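Local structure of protein (superoxide dismutase) (Sulfolobus acidocaldarius, 1B06) at the Fe (III) ion site. The protein catalyses the dismutation of superoxide radicals to hydrogen peroxide and dioxygen at an iron ion bound in each subunit. Sequence-based numbering; all coordinates share one arbitrary frame. Chains: chain A/B, Protein (superoxide dismutase).

The Fe (III) ion site. Residues chain A 33, 80, 84, 135, 170, 172, 174-175; chain B 173. With FE (Fe (III) ion), chain C.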
# COMPACT_ATOMS: atom_id res chain seq x y z
N HIS A 33 4.03 -8.23 -23.99
CA HIS A 33 4.29 -8.48 -22.57
C HIS A 33 5.80 -8.52 -22.34
O HIS A 33 6.31 -7.98 -21.36
CB HIS A 33 3.68 -9.82 -22.16
CG HIS A 33 3.52 -9.98 -20.68
ND1 HIS A 33 2.83 -11.04 -20.12
CD2 HIS A 33 3.95 -9.23 -19.64
CE1 HIS A 33 2.84 -10.92 -18.81
NE2 HIS A 33 3.51 -9.83 -18.49
N GLY A 80 9.46 -5.57 -10.99
CA GLY A 80 8.80 -5.83 -12.25
C GLY A 80 9.67 -6.68 -13.16
O GLY A 80 9.20 -7.61 -13.82
N HIS A 84 9.17 -10.95 -13.75
CA HIS A 84 8.87 -11.36 -15.12
C HIS A 84 9.91 -12.37 -15.58
O HIS A 84 9.59 -13.30 -16.32
CB HIS A 84 8.86 -10.15 -16.05
CG HIS A 84 7.54 -9.44 -16.08
ND1 HIS A 84 7.22 -8.44 -15.19
CD2 HIS A 84 6.44 -9.64 -16.84
CE1 HIS A 84 5.97 -8.05 -15.40
NE2 HIS A 84 5.48 -8.77 -16.39
N TRP A 135 0.35 -10.41 -8.52
CA TRP A 135 0.78 -11.78 -8.78
C TRP A 135 0.38 -12.69 -7.63
O TRP A 135 0.10 -12.22 -6.53
CB TRP A 135 2.31 -11.87 -8.88
CG TRP A 135 2.98 -10.86 -9.74
CD1 TRP A 135 3.06 -9.52 -9.54
CD2 TRP A 135 3.72 -11.14 -10.94
NE1 TRP A 135 3.81 -8.93 -10.54
CE2 TRP A 135 4.22 -9.90 -11.41
CE3 TRP A 135 4.00 -12.30 -11.67
CZ2 TRP A 135 5.00 -9.80 -12.58
CZ3 TRP A 135 4.77 -12.20 -12.83
CH2 TRP A 135 5.26 -10.96 -13.27
N ASP A 170 1.39 -14.22 -13.24
CA ASP A 170 1.23 -12.79 -13.42
C ASP A 170 -0.26 -12.53 -13.53
O ASP A 170 -0.95 -13.18 -14.31
CB ASP A 170 1.92 -12.34 -14.71
CG ASP A 170 1.98 -10.83 -14.86
OD1 ASP A 170 1.34 -10.09 -14.07
OD2 ASP A 170 2.68 -10.37 -15.78
N PHE A 172 -1.51 -9.14 -13.70
CA PHE A 172 -1.72 -7.77 -14.15
C PHE A 172 -2.63 -7.99 -15.36
O PHE A 172 -2.50 -8.99 -16.06
CB PHE A 172 -0.41 -7.15 -14.62
CG PHE A 172 0.27 -6.31 -13.58
CD1 PHE A 172 0.75 -6.87 -12.40
CD2 PHE A 172 0.44 -4.94 -13.79
CE1 PHE A 172 1.39 -6.09 -11.44
CE2 PHE A 172 1.08 -4.14 -12.84
CZ PHE A 172 1.56 -4.72 -11.66
N HIS A 174 -2.61 -6.85 -18.27
CA HIS A 174 -1.88 -6.99 -19.54
C HIS A 174 -1.44 -8.43 -19.82
O HIS A 174 -1.06 -8.77 -20.94
CB HIS A 174 -0.67 -6.05 -19.56
CG HIS A 174 0.43 -6.44 -18.62
ND1 HIS A 174 0.90 -5.60 -17.63
CD2 HIS A 174 1.19 -7.56 -18.54
CE1 HIS A 174 1.89 -6.18 -16.99
NE2 HIS A 174 2.09 -7.37 -17.52
N ALA A 175 -1.49 -9.27 -18.79
CA ALA A 175 -1.08 -10.65 -18.95
C ALA A 175 -2.12 -11.53 -19.64
O ALA A 175 -1.81 -12.63 -20.08
CB ALA A 175 -0.74 -11.24 -17.60
N GLU B 173 -5.29 -0.87 -16.63
CA GLU B 173 -5.04 -1.32 -18.00
C GLU B 173 -6.31 -1.62 -18.80
O GLU B 173 -6.36 -1.37 -20.00
CB GLU B 173 -4.10 -2.53 -18.00
CG GLU B 173 -2.71 -2.19 -17.49
CD GLU B 173 -1.81 -3.40 -17.35
OE1 GLU B 173 -2.26 -4.45 -16.85
OE2 GLU B 173 -0.62 -3.29 -17.73
FE FE C . 3.29 -8.78 -16.54
O HOH W 1 3.16 -7.90 -14.66
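The mononuclear iron centre of the Fe/Mn superoxide dismutase family joins two long helices, 27-57 and 67-89, to the D-x-F-E-H-A signature, which runs from strand 168-170 into the 3-10 turn 173-175. The ion is held in a nearly trigonal bipyramid. NE2 of A:His33 and the water lie opposite each other on the axis, with the water oxygen 2.1 Å from FE. A:His84 and A:His174, each through NE2, form the equator with A:Asp170, whose carboxylate oxygen OD2 binds FE at 1.9 Å. OD1 of A:Asp170 does not bind the metal and points toward the bound water; it is met from above the carboxylate plane by the backbone N of A:Phe172 at 3.0 Å, which, with the OD2-FE bond, would hold the carboxylate's rotation.

Second-shell bonds orient the imidazoles of A:His84 and A:His174. A:His84 ND1 donates to A:Gly80 O, one helical turn earlier, at 2.6 Å and nearly straight (158° at H). The acceptor lies close to the ring plane, so the bond sets the ring's twist. The indole of A:Trp135 stands edge-on over one face of A:His84, CH2 3.6 Å above the ring centre. A:His174 holds CG in the crowded position between backbone N and carbonyl carbon (chi1 69°), and CB of A:Phe172 sits over one face of its imidazole, toward the rim.

The neighbouring subunit reaches in through B:Glu173, extended beyond CG. OE2 of B:Glu173 accepts A:His174 ND1 at 2.8 Å through the syn lone pair, exactly in the imidazole plane, although ring and carboxylate planes are 73° apart. This carboxylate may strengthen the histidine's electron donation to iron. An alanine here would probably leave the imidazole of A:His174 less firmly oriented and weaken the link between iron site and dimer interface, since both carboxylate anchors would go. The second anchor is on the main chain: A:His174 N donates to B:Glu173 OE1 at 2.8 Å, approaching from above the carboxylate plane.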